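Local coordinates for protein oxidoreductase (Ralstonia eutropha, PDB 3HJ9) that binds flavin mononucleotide and is probably an FMN-dependent oxidoreductase of the nitroreductase family, at residues L139-H145 with E203-Q209; A168-Y172 with S208-G212; A21-R27 with P101-Y105; I29-D35 with L62-E67. The contacts are given in a common frame with arbitrary orientation. Where two conformers were deposited one is given. Numbering follows the deposited sequence.

Contact 1: residues L139-H145 with E203-Q209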
loop_
_atom_site.group_PDB
_atom_site.type_symbol
_atom_site.label_atom_id
_atom_site.label_comp_id
_atom_site.label_asym_id
_atom_site.label_seq_id
_atom_site.Cartn_x
_atom_site.Cartn_y
_atom_site.Cartn_z
ATOM N N LEU A 139 10.157 -9.826 -5.366
ATOM C CA LEU A 139 10.600 -8.576 -4.739
ATOM C C LEU A 139 10.593 -8.776 -3.211
ATOM O O LEU A 139 9.676 -9.405 -2.704
ATOM C CB LEU A 139 9.685 -7.425 -5.074
ATOM C CG LEU A 139 9.553 -7.074 -6.535
ATOM C CD1 LEU A 139 8.546 -5.881 -6.632
ATOM C CD2 LEU A 139 10.918 -6.791 -7.171
ATOM N N VAL A 140 11.629 -8.311 -2.491
ATOM C CA VAL A 140 11.597 -8.253 -1.003
ATOM C C VAL A 140 11.684 -6.789 -0.547
ATOM O O VAL A 140 12.634 -6.047 -0.936
ATOM C CB VAL A 140 12.712 -9.040 -0.330
ATOM C CG1 VAL A 140 12.429 -9.136 1.172
ATOM C CG2 VAL A 140 12.814 -10.415 -0.950
ATOM N N PHE A 141 10.724 -6.377 0.280
ATOM C CA PHE A 141 10.643 -4.997 0.796
ATOM C C PHE A 141 11.286 -5.052 2.178
ATOM O O PHE A 141 10.729 -5.662 3.106
ATOM C CB PHE A 141 9.193 -4.517 0.832
ATOM C CG PHE A 141 8.528 -4.496 -0.536
ATOM C CD1 PHE A 141 7.902 -5.621 -1.038
ATOM C CD2 PHE A 141 8.547 -3.334 -1.323
ATOM C CE1 PHE A 141 7.306 -5.612 -2.306
ATOM C CE2 PHE A 141 7.933 -3.300 -2.584
ATOM C CZ PHE A 141 7.304 -4.433 -3.071
ATOM N N VAL A 142 12.474 -4.483 2.285
ATOM C CA VAL A 142 13.266 -4.538 3.504
ATOM C C VAL A 142 13.204 -3.215 4.236
ATOM O O VAL A 142 13.509 -2.200 3.638
ATOM C CB VAL A 142 14.709 -4.870 3.186
ATOM C CG1 VAL A 142 15.600 -4.819 4.469
ATOM C CG2 VAL A 142 14.795 -6.256 2.490
ATOM N N ALA A 143 12.855 -3.240 5.529
ATOM C CA ALA A 143 12.802 -2.017 6.377
ATOM C C ALA A 143 14.179 -1.754 6.925
ATOM O O ALA A 143 14.832 -2.672 7.439
ATOM C CB ALA A 143 11.810 -2.133 7.545
ATOM N N ASN A 144 14.603 -0.499 6.839
ATOM C CA ASN A 144 15.868 -0.068 7.356
ATOM C C ASN A 144 15.648 0.669 8.668
ATOM O O ASN A 144 15.359 1.870 8.685
ATOM C CB ASN A 144 16.617 0.780 6.335
ATOM C CG ASN A 144 18.088 0.864 6.666
ATOM O OD1 ASN A 144 18.482 1.144 7.812
ATOM N ND2 ASN A 144 18.918 0.528 5.679
ATOM N N HIS A 145 15.824 -0.059 9.770
ATOM C CA HIS A 145 15.635 0.496 11.114
ATOM C C HIS A 145 16.588 1.642 11.476
ATOM O O HIS A 145 16.253 2.480 12.327
ATOM C CB HIS A 145 15.611 -0.624 12.188
ATOM C CG HIS A 145 14.374 -1.478 12.133
ATOM N ND1 HIS A 145 13.255 -1.221 12.897
ATOM C CD2 HIS A 145 14.070 -2.574 11.388
ATOM C CE1 HIS A 145 12.316 -2.113 12.629
ATOM N NE2 HIS A 145 12.782 -2.944 11.709
ATOM N N GLU A 203 18.436 -4.197 9.195
ATOM C CA GLU A 203 17.588 -4.415 8.015
ATOM C C GLU A 203 16.654 -5.587 8.226
ATOM O O GLU A 203 17.111 -6.680 8.480
ATOM C CB GLU A 203 18.457 -4.653 6.778
ATOM C CG GLU A 203 19.150 -3.387 6.324
ATOM C CD GLU A 203 20.257 -3.579 5.291
ATOM O OE1 GLU A 203 20.799 -4.711 5.116
ATOM O OE2 GLU A 203 20.622 -2.552 4.663
ATOM N N GLU A 204 15.356 -5.370 8.063
ATOM C CA GLU A 204 14.335 -6.386 8.336
ATOM C C GLU A 204 13.405 -6.586 7.135
ATOM O O GLU A 204 12.757 -5.628 6.725
ATOM C CB GLU A 204 13.496 -5.941 9.537
ATOM C CG GLU A 204 12.344 -6.899 9.886
ATOM C CD GLU A 204 11.570 -6.495 11.118
ATOM O OE1 GLU A 204 11.264 -5.284 11.225
ATOM O OE2 GLU A 204 11.222 -7.406 11.930
ATOM N N PRO A 205 13.341 -7.819 6.571
ATOM C CA PRO A 205 12.350 -8.091 5.523
ATOM C C PRO A 205 10.939 -7.953 6.098
ATOM O O PRO A 205 10.697 -8.494 7.178
ATOM C CB PRO A 205 12.607 -9.562 5.126
ATOM C CG PRO A 205 13.860 -9.975 5.789
ATOM C CD PRO A 205 14.203 -8.989 6.861
ATOM N N ILE A 206 10.063 -7.211 5.415
ATOM C CA ILE A 206 8.684 -6.950 5.868
ATOM C C ILE A 206 7.652 -7.710 5.032
ATOM O O ILE A 206 6.717 -8.255 5.561
ATOM C CB ILE A 206 8.331 -5.400 5.803
ATOM C CG1 ILE A 206 9.278 -4.578 6.667
ATOM C CG2 ILE A 206 6.949 -5.126 6.386
ATOM C CD1 ILE A 206 9.350 -5.084 8.181
ATOM N N LEU A 207 7.782 -7.626 3.716
ATOM C CA LEU A 207 6.924 -8.312 2.756
ATOM C C LEU A 207 7.746 -8.753 1.572
ATOM O O LEU A 207 8.785 -8.151 1.280
ATOM C CB LEU A 207 5.861 -7.347 2.194
ATOM C CG LEU A 207 4.822 -6.698 3.080
ATOM C CD1 LEU A 207 4.081 -5.591 2.267
ATOM C CD2 LEU A 207 3.847 -7.749 3.662
ATOM N N SER A 208 7.312 -9.823 0.922
ATOM C CA SER A 208 7.873 -10.198 -0.370
ATOM C C SER A 208 6.717 -10.162 -1.398
ATOM O O SER A 208 5.529 -10.025 -1.033
ATOM C CB SER A 208 8.572 -11.551 -0.340
ATOM O OG SER A 208 7.636 -12.536 -0.024
ATOM N N GLN A 209 7.065 -10.224 -2.679
ATOM C CA GLN A 209 6.042 -10.260 -3.739
ATOM C C GLN A 209 6.546 -11.050 -4.917
ATOM O O GLN A 209 7.583 -10.701 -5.518
ATOM C CB GLN A 209 5.670 -8.852 -4.139
ATOM C CG GLN A 209 4.398 -8.683 -5.000
ATOM C CD GLN A 209 4.105 -7.185 -5.232
ATOM O OE1 GLN A 209 5.031 -6.366 -5.162
ATOM N NE2 GLN A 209 2.833 -6.823 -5.478
#

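Contact 2: residues A168-Y172 with S208-G212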
loop_
_atom_site.group_PDB
_atom_site.type_symbol
_atom_site.label_atom_id
_atom_site.label_comp_id
_atom_site.label_asym_id
_atom_site.label_seq_id
_atom_site.Cartn_x
_atom_site.Cartn_y
_atom_site.Cartn_z
ATOM N N ALA A 168 4.241 -2.195 -2.792
ATOM C CA ALA A 168 3.729 -3.482 -3.328
ATOM C C ALA A 168 2.437 -3.219 -4.117
ATOM O O ALA A 168 2.173 -3.926 -5.091
ATOM C CB ALA A 168 3.462 -4.484 -2.201
ATOM N N GLU A 169 1.639 -2.199 -3.724
ATOM C CA GLU A 169 0.401 -1.894 -4.468
ATOM C C GLU A 169 0.706 -1.290 -5.844
ATOM O O GLU A 169 0.048 -1.630 -6.829
ATOM C CB GLU A 169 -0.552 -1.001 -3.663
ATOM C CG GLU A 169 -1.911 -0.796 -4.294
ATOM C CD GLU A 169 -2.738 -2.071 -4.468
ATOM O OE1 GLU A 169 -2.296 -3.167 -4.044
ATOM O OE2 GLU A 169 -3.863 -1.963 -5.034
ATOM N N ASN A 170 1.691 -0.387 -5.909
ATOM C CA ASN A 170 2.156 0.122 -7.190
ATOM C C ASN A 170 2.561 -1.048 -8.103
ATOM O O ASN A 170 2.252 -1.030 -9.289
ATOM C CB ASN A 170 3.364 1.058 -7.042
ATOM C CG ASN A 170 3.011 2.409 -6.455
ATOM O OD1 ASN A 170 1.837 2.718 -6.239
ATOM N ND2 ASN A 170 4.043 3.220 -6.168
ATOM N N ALA A 171 3.257 -2.035 -7.541
ATOM C CA ALA A 171 3.723 -3.235 -8.310
ATOM C C ALA A 171 2.552 -4.074 -8.818
ATOM O O ALA A 171 2.573 -4.563 -9.971
ATOM C CB ALA A 171 4.706 -4.105 -7.461
ATOM N N TYR A 172 1.567 -4.304 -7.945
ATOM C CA TYR A 172 0.307 -4.983 -8.340
ATOM C C TYR A 172 -0.387 -4.347 -9.531
ATOM O O TYR A 172 -0.760 -5.037 -10.483
ATOM C CB TYR A 172 -0.705 -5.000 -7.196
ATOM C CG TYR A 172 -0.771 -6.219 -6.325
ATOM C CD1 TYR A 172 -1.238 -7.434 -6.826
ATOM C CD2 TYR A 172 -0.482 -6.138 -4.952
ATOM C CE1 TYR A 172 -1.374 -8.582 -5.959
ATOM C CE2 TYR A 172 -0.634 -7.257 -4.105
ATOM C CZ TYR A 172 -1.066 -8.452 -4.595
ATOM O OH TYR A 172 -1.200 -9.503 -3.718
ATOM N N SER A 208 7.312 -9.823 0.922
ATOM C CA SER A 208 7.873 -10.198 -0.370
ATOM C C SER A 208 6.717 -10.162 -1.398
ATOM O O SER A 208 5.529 -10.025 -1.033
ATOM C CB SER A 208 8.572 -11.551 -0.340
ATOM O OG SER A 208 7.636 -12.536 -0.024
ATOM N N GLN A 209 7.065 -10.224 -2.679
ATOM C CA GLN A 209 6.042 -10.260 -3.739
ATOM C C GLN A 209 6.546 -11.050 -4.917
ATOM O O GLN A 209 7.583 -10.701 -5.518
ATOM C CB GLN A 209 5.670 -8.852 -4.139
ATOM C CG GLN A 209 4.398 -8.683 -5.000
ATOM C CD GLN A 209 4.105 -7.185 -5.232
ATOM O OE1 GLN A 209 5.031 -6.366 -5.162
ATOM N NE2 GLN A 209 2.833 -6.823 -5.478
ATOM N N THR A 210 5.815 -12.115 -5.237
ATOM C CA THR A 210 6.207 -13.056 -6.284
ATOM C C THR A 210 5.542 -12.609 -7.572
ATOM O O THR A 210 4.342 -12.429 -7.585
ATOM C CB THR A 210 5.820 -14.446 -5.866
ATOM O OG1 THR A 210 6.527 -14.706 -4.659
ATOM C CG2 THR A 210 6.175 -15.482 -6.896
ATOM N N ILE A 211 6.343 -12.414 -8.627
ATOM C CA ILE A 211 5.874 -11.847 -9.891
ATOM C C ILE A 211 6.303 -12.655 -11.109
ATOM O O ILE A 211 7.418 -13.180 -11.162
ATOM C CB ILE A 211 6.375 -10.365 -9.994
ATOM C CG1 ILE A 211 5.687 -9.509 -8.924
ATOM C CG2 ILE A 211 6.145 -9.766 -11.416
ATOM C CD1 ILE A 211 6.155 -8.079 -8.822
ATOM N N GLY A 212 5.382 -12.773 -12.060
ATOM C CA GLY A 212 5.620 -13.392 -13.348
ATOM C C GLY A 212 4.371 -13.441 -14.211
ATOM O O GLY A 212 3.303 -12.952 -13.790
#

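Contact 3: residues A21-R27 with P101-Y105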
loop_
_atom_site.group_PDB
_atom_site.type_symbol
_atom_site.label_atom_id
_atom_site.label_comp_id
_atom_site.label_asym_id
_atom_site.label_seq_id
_atom_site.Cartn_x
_atom_site.Cartn_y
_atom_site.Cartn_z
ATOM N N ALA A 21 23.374 -19.602 -8.248
ATOM C CA ALA A 21 22.949 -18.656 -9.266
ATOM C C ALA A 21 23.009 -19.335 -10.655
ATOM O O ALA A 21 23.882 -20.174 -10.917
ATOM C CB ALA A 21 23.794 -17.368 -9.214
ATOM N N VAL A 22 22.013 -19.036 -11.479
ATOM C CA VAL A 22 21.892 -19.540 -12.846
ATOM C C VAL A 22 22.095 -18.319 -13.723
ATOM O O VAL A 22 21.305 -17.380 -13.677
ATOM C CB VAL A 22 20.479 -20.103 -13.140
ATOM C CG1 VAL A 22 20.415 -20.658 -14.562
ATOM C CG2 VAL A 22 20.099 -21.146 -12.118
ATOM N N GLY A 23 23.162 -18.321 -14.493
ATOM C CA GLY A 23 23.473 -17.235 -15.399
ATOM C C GLY A 23 24.759 -16.553 -14.981
ATOM O O GLY A 23 25.605 -17.123 -14.241
ATOM N N THR A 24 24.912 -15.334 -15.495
ATOM C CA THR A 24 26.075 -14.502 -15.220
ATOM C C THR A 24 25.535 -13.573 -14.114
ATOM O O THR A 24 24.528 -12.901 -14.315
ATOM C CB THR A 24 26.582 -13.785 -16.521
ATOM O OG1 THR A 24 25.637 -12.791 -16.956
ATOM C CG2 THR A 24 26.804 -14.812 -17.669
ATOM N N SER A 25 26.194 -13.603 -12.956
ATOM C CA SER A 25 25.827 -12.854 -11.762
ATOM C C SER A 25 26.600 -11.511 -11.752
ATOM O O SER A 25 27.527 -11.286 -10.958
ATOM C CB SER A 25 26.107 -13.741 -10.553
ATOM O OG SER A 25 25.893 -13.042 -9.368
ATOM N N GLU A 26 26.184 -10.622 -12.652
ATOM C CA GLU A 26 26.842 -9.324 -12.874
ATOM C C GLU A 26 26.710 -8.399 -11.664
ATOM O O GLU A 26 25.716 -8.450 -10.940
ATOM C CB GLU A 26 26.297 -8.635 -14.128
ATOM C CG GLU A 26 26.439 -9.438 -15.441
ATOM C CD GLU A 26 27.888 -9.759 -15.851
ATOM O OE1 GLU A 26 28.842 -9.041 -15.445
ATOM O OE2 GLU A 26 28.085 -10.740 -16.616
ATOM N N ARG A 27 27.741 -7.591 -11.438
ATOM C CA ARG A 27 27.808 -6.685 -10.287
ATOM C C ARG A 27 26.715 -5.599 -10.318
ATOM O O ARG A 27 26.136 -5.272 -9.280
ATOM C CB ARG A 27 29.220 -6.070 -10.175
ATOM C CG ARG A 27 29.426 -5.302 -8.901
ATOM C CD ARG A 27 30.885 -5.009 -8.610
ATOM N NE ARG A 27 30.960 -4.242 -7.368
ATOM C CZ ARG A 27 30.699 -2.929 -7.253
ATOM N NH1 ARG A 27 30.360 -2.174 -8.315
ATOM N NH2 ARG A 27 30.787 -2.349 -6.050
ATOM N N PRO A 101 17.035 -15.464 -10.829
ATOM C CA PRO A 101 17.842 -16.710 -10.892
ATOM C C PRO A 101 19.369 -16.454 -10.912
ATOM O O PRO A 101 20.128 -17.260 -10.385
ATOM C CB PRO A 101 17.388 -17.378 -12.196
ATOM C CG PRO A 101 16.066 -16.796 -12.540
ATOM C CD PRO A 101 16.043 -15.388 -11.917
ATOM N N ALA A 102 19.806 -15.344 -11.510
ATOM C CA ALA A 102 21.232 -14.984 -11.549
ATOM C C ALA A 102 21.754 -14.314 -10.268
ATOM O O ALA A 102 22.941 -14.111 -10.154
ATOM C CB ALA A 102 21.524 -14.104 -12.765
ATOM N N GLY A 103 20.886 -13.964 -9.315
ATOM C CA GLY A 103 21.343 -13.294 -8.105
ATOM C C GLY A 103 20.304 -12.466 -7.382
ATOM O O GLY A 103 19.242 -12.180 -7.948
ATOM N N LEU A 104 20.611 -12.144 -6.117
ATOM C CA LEU A 104 19.808 -11.239 -5.294
ATOM C C LEU A 104 20.399 -9.848 -5.512
ATOM O O LEU A 104 21.602 -9.641 -5.256
ATOM C CB LEU A 104 19.849 -11.589 -3.792
ATOM C CG LEU A 104 19.105 -10.597 -2.849
ATOM C CD1 LEU A 104 17.579 -10.660 -3.025
ATOM C CD2 LEU A 104 19.518 -10.813 -1.406
ATOM N N TYR A 105 19.555 -8.900 -5.913
ATOM C CA TYR A 105 19.957 -7.520 -6.160
ATOM C C TYR A 105 19.199 -6.525 -5.321
ATOM O O TYR A 105 18.080 -6.805 -4.939
ATOM C CB TYR A 105 19.722 -7.161 -7.640
ATOM C CG TYR A 105 20.663 -7.866 -8.576
ATOM C CD1 TYR A 105 20.432 -9.189 -8.959
ATOM C CD2 TYR A 105 21.808 -7.231 -9.050
ATOM C CE1 TYR A 105 21.342 -9.872 -9.815
ATOM C CE2 TYR A 105 22.708 -7.893 -9.911
ATOM C CZ TYR A 105 22.476 -9.191 -10.288
ATOM O OH TYR A 105 23.378 -9.805 -11.112
HETATM O O HOH W 1 22.860 -10.870 -13.708
#

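Contact 4: residues I29-D35 with L62-E67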
loop_
_atom_site.group_PDB
_atom_site.type_symbol
_atom_site.label_atom_id
_atom_site.label_comp_id
_atom_site.label_asym_id
_atom_site.label_seq_id
_atom_site.Cartn_x
_atom_site.Cartn_y
_atom_site.Cartn_z
ATOM N N ILE A 29 23.292 -4.318 -12.894
ATOM C CA ILE A 29 22.422 -4.437 -14.063
ATOM C C ILE A 29 21.817 -3.034 -14.271
ATOM O O ILE A 29 21.136 -2.528 -13.381
ATOM C CB ILE A 29 21.314 -5.486 -13.918
ATOM C CG1 ILE A 29 21.905 -6.881 -13.670
ATOM C CG2 ILE A 29 20.454 -5.525 -15.193
ATOM C CD1 ILE A 29 20.867 -7.945 -13.362
ATOM N N THR A 30 22.146 -2.397 -15.406
ATOM C CA THR A 30 21.594 -1.082 -15.747
ATOM C C THR A 30 20.223 -1.334 -16.369
ATOM O O THR A 30 20.032 -2.288 -17.127
ATOM C CB THR A 30 22.500 -0.292 -16.697
ATOM O OG1 THR A 30 22.821 -1.111 -17.823
ATOM C CG2 THR A 30 23.791 0.120 -15.986
ATOM N N LEU A 31 19.264 -0.501 -16.023
ATOM C CA LEU A 31 17.892 -0.631 -16.489
ATOM C C LEU A 31 17.571 0.517 -17.450
ATOM O O LEU A 31 18.035 1.644 -17.236
ATOM C CB LEU A 31 16.956 -0.564 -15.291
ATOM C CG LEU A 31 17.138 -1.624 -14.205
ATOM C CD1 LEU A 31 16.388 -1.221 -12.970
ATOM C CD2 LEU A 31 16.669 -3.017 -14.711
ATOM N N PRO A 32 16.747 0.253 -18.489
ATOM C CA PRO A 32 16.388 1.341 -19.411
ATOM C C PRO A 32 15.433 2.329 -18.763
ATOM O O PRO A 32 14.775 1.992 -17.756
ATOM C CB PRO A 32 15.733 0.595 -20.582
ATOM C CG PRO A 32 15.168 -0.616 -19.965
ATOM C CD PRO A 32 16.168 -1.028 -18.938
ATOM N N GLU A 33 15.384 3.546 -19.306
ATOM C CA GLU A 33 14.507 4.588 -18.759
ATOM C C GLU A 33 13.055 4.151 -18.817
ATOM O O GLU A 33 12.631 3.657 -19.841
ATOM C CB GLU A 33 14.620 5.932 -19.508
ATOM C CG GLU A 33 15.816 6.734 -19.114
ATOM C CD GLU A 33 15.725 8.188 -19.559
ATOM O OE1 GLU A 33 15.612 8.429 -20.800
ATOM O OE2 GLU A 33 15.787 9.077 -18.651
ATOM N N PRO A 34 12.295 4.336 -17.727
ATOM C CA PRO A 34 10.881 3.953 -17.755
ATOM C C PRO A 34 9.994 4.910 -18.613
ATOM O O PRO A 34 10.337 6.094 -18.737
ATOM C CB PRO A 34 10.500 3.993 -16.269
ATOM C CG PRO A 34 11.361 5.049 -15.698
ATOM C CD PRO A 34 12.663 4.985 -16.457
ATOM N N ASP A 35 8.927 4.366 -19.235
ATOM C CA ASP A 35 7.990 5.182 -20.039
ATOM C C ASP A 35 7.156 6.062 -19.096
ATOM O O ASP A 35 6.910 5.719 -17.961
ATOM C CB ASP A 35 7.064 4.329 -20.937
ATOM C CG ASP A 35 6.350 5.161 -22.018
ATOM O OD1 ASP A 35 5.176 4.894 -22.341
ATOM O OD2 ASP A 35 6.958 6.115 -22.527
ATOM N N LEU A 62 13.694 -6.988 -19.993
ATOM C CA LEU A 62 14.358 -5.911 -19.254
ATOM C C LEU A 62 13.479 -4.663 -19.108
ATOM O O LEU A 62 13.491 -4.036 -18.048
ATOM C CB LEU A 62 15.708 -5.561 -19.897
ATOM C CG LEU A 62 16.688 -4.714 -19.090
ATOM C CD1 LEU A 62 17.134 -5.432 -17.815
ATOM C CD2 LEU A 62 17.886 -4.406 -19.990
ATOM N N LYS A 63 12.706 -4.332 -20.148
ATOM C CA LYS A 63 11.767 -3.190 -20.111
ATOM C C LYS A 63 10.745 -3.337 -18.984
ATOM O O LYS A 63 10.458 -2.368 -18.289
ATOM C CB LYS A 63 11.024 -3.024 -21.454
ATOM C CG LYS A 63 10.102 -1.754 -21.579
ATOM C CD LYS A 63 9.385 -1.717 -22.952
ATOM C CE LYS A 63 8.420 -0.526 -23.133
ATOM N NZ LYS A 63 7.346 -0.452 -22.101
ATOM N N GLN A 64 10.199 -4.543 -18.821
ATOM C CA GLN A 64 9.223 -4.815 -17.784
ATOM C C GLN A 64 9.863 -4.841 -16.410
ATOM O O GLN A 64 9.284 -4.294 -15.480
ATOM C CB GLN A 64 8.422 -6.085 -18.026
ATOM C CG GLN A 64 7.366 -5.946 -19.113
ATOM C CD GLN A 64 6.429 -7.148 -19.181
ATOM O OE1 GLN A 64 6.727 -8.221 -18.638
ATOM N NE2 GLN A 64 5.295 -6.979 -19.871
ATOM N N LEU A 65 11.036 -5.469 -16.266
ATOM C CA LEU A 65 11.731 -5.432 -14.962
ATOM C C LEU A 65 11.956 -3.976 -14.522
ATOM O O LEU A 65 11.709 -3.613 -13.372
ATOM C CB LEU A 65 13.055 -6.168 -15.034
ATOM C CG LEU A 65 13.908 -6.298 -13.769
ATOM C CD1 LEU A 65 13.121 -6.945 -12.617
ATOM C CD2 LEU A 65 15.197 -7.083 -14.137
ATOM N N SER A 66 12.373 -3.147 -15.471
ATOM C CA SER A 66 12.631 -1.728 -15.230
ATOM C C SER A 66 11.408 -0.971 -14.755
ATOM O O SER A 66 11.459 -0.291 -13.730
ATOM C CB SER A 66 13.169 -1.074 -16.503
ATOM O OG SER A 66 13.229 0.336 -16.391
ATOM N N GLU A 67 10.320 -1.084 -15.512
ATOM C CA GLU A 67 9.075 -0.393 -15.179
ATOM C C GLU A 67 8.452 -0.848 -13.840
ATOM O O GLU A 67 7.966 -0.026 -13.088
ATOM C CB GLU A 67 8.084 -0.463 -16.349
ATOM C CG GLU A 67 8.564 0.316 -17.571
ATOM C CD GLU A 67 7.626 0.249 -18.748
ATOM O OE1 GLU A 67 6.763 -0.659 -18.788
ATOM O OE2 GLU A 67 7.745 1.121 -19.635
#

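Contact 1: residues L139-H145 with E203-Q209
Phe141 and Gln209 have the largest areas buried here, with Glu203 next. All three sit on paired antiparallel strands, 139-144 and 203-209. Phe141 N donates to Leu207 O at 2.8 Å, and Ile206 N donates to Phe141 O at 2.9 Å. Phe141 therefore faces both Ile206 and Leu207, which makes a classic beta bulge, and the register shifts by one residue. Phe141 CD1 packs against Leu207 CB at 4.2 Å. Gln209 forms a hydrogen-bonded pair with Leu139: Leu139 N to Gln209 O and Gln209 N to Leu139 O are both 2.7 Å. The Gln209 side chain lies on the same face as Phe141, and Gln209 OE1 meets the ring edge, 3.6 Å from Phe141 CZ. Gln209 NE2 is hydrogen-bonded to Ala168 O. Glu203 lies on the other face, where Glu203 CB touches Val142 CG1 at 3.7 Å; its carboxylate is hydrogen-bonded to Asn200 N. Beyond the bulge, Ala143 and Glu204 form another hydrogen-bonded pair. At this end His145 NE2 donates to Glu204 OE1 at 2.8 Å, and Arg190 forms a salt bridge with the same carboxylate. The side chain of Leu207 comes within about 4 Å of a bound FMN and packs on Ala162 of the second subunit. The arrangement is a bulged antiparallel strand pair within the central sheet of the nitroreductase fold.

Contact 2: residues A168-Y172 with S208-G212
One hydrogen bond joins segment 168-172 of helix 156-177 to segment 208-212 of strand 203-212. Gln209 NE2 donates to Ala168 O at 3.0 Å. Ala168 O also accepts the helical bond from Tyr172 N at 2.9 Å, so it serves both the helix and the strand. The amide also meets an aromatic ring: Gln209 NE2 lies over one face of Tyr172, 3.4 Å from Tyr172 CD2. The remaining contacts are van der Waals. Gln209 OE1 lies 3.2 Å from Ala171 CB and has no polar partner. Ala171 CB also reaches Ile211 CD1 at 4.4 Å. Small alanines on this helix face leave room for the long glutamine side chain. Tyr172 OH is hydrogen-bonded to Ser51 OG, of an FMN-binding residue, and to Val184 N; the Tyr172 side chain comes within about 4 Å of a bound FMN. The two segments run nearly parallel, at 11°, with axes 10.2 Å apart. Helix 156-177 thus packs on the central sheet, against strand 203-212 and its neighbours 137-144 and 181-185, while Leu68 of helix 62-73 touches both Ala171 and Ile211.

Contact 3: residues A21-R27 with P101-Y105
Here an irregular connection between strands 19-20 and 28-30 crosses the turn of a beta hairpin, formed by strands 94-100 and 103-108. Ala21 starts the crossing. Ala21 CA is 3.3 Å from Pro101 O, and Ala21 CB is 3.5 Å from Ala102 O. Val22 N then donates to Pro101 O at 2.8 Å with nearly straight geometry, and Val22 CB packs on Pro101 CB at 4.2 Å. Gly23 has backbone angles that call for glycine; a CB there would also crowd Ala102 CB. The chain next bends round Ala102, so that Thr24 O comes 3.6 Å from Ala102 CB. Ser25 OG makes a weak hydrogen bond of 3.2 Å to Ala102 O. Gly103, next after Ala102, also has backbone angles that call for glycine; a CB there would be crowded by the Tyr105 ring. Glu26 turns its carboxylate away from the hairpin, and Glu26 OE2 accepts a weak bond from Thr24 OG1 at 3.2 Å. Arg27 makes a backbone hydrogen bond with Leu116, which leads the chain to the sheet edge. The side chain of Tyr105 reaches back to this loop. Tyr105 OH donates to Glu26 O at 2.7 Å and accepts from a water at 2.9 Å, which also donates to Thr24 O at 2.7 Å.

Contact 4: residues I29-D35 with L62-E67
Leu62 is at the apolar centre, on the first turn of helix 62-73. Leu62 CG lies 3.7 Å from Pro32 CD. Leu62 CD1 is 4.0 Å from Leu31 CD2 and 4.2 Å from Ile29 CG2. Leu65 adds a looser touch, Leu65 CD2 to Leu31 CD2 at 4.4 Å. Next to this apolar group, Ser66 points toward the extended chain, and Ser66 OG donates to Pro32 O at 2.6 Å. Proline has no backbone NH to donate, but its carbonyl is available. His112 NE2 is also hydrogen-bonded to Ser66 OG. Farther out, Pro34 CB packs on Glu67 CG at 4.4 Å. Glu67 OE2 accepts a weak bond from Asp35 N at 3.5 Å and forms a salt bridge with Lys63 NZ at 3.0 Å, one helical turn back. Glu67 OE1 is hydrogen-bonded to Tyr174 OH. Pro34 also packs on Trp47 of the second subunit, and Asp35 O is hydrogen-bonded to NE1 of that same tryptophan. The arrangement is an extended segment leaving edge strand 28-30, packed against the start of helix 62-73 and running on to the dimer interface.

How the contacts relate
All four contacts reach the same antiparallel sheet. Contacts 1 and 2 share Ser208 and Gln209 on strand 203-212, and their centres are 13 Å apart. They touch where Phe141 CZ meets Ala168 CA at 3.7 Å and where Leu139 CD1 meets Ile211 CD1 at 3.9 Å. Both bring a side chain within about 4 Å of a bound FMN, that of Leu207 in contact 1 and that of Tyr172 in contact 2. Contacts 3 and 4 lie away from the flavin sites. Contact 4 is nested inside the chain loop closed by contact 3, and they meet at Tyr105 CZ and Ile29 CD1, 3.7 Å apart. Contacts 1, 2 and 4 also touch the second subunit.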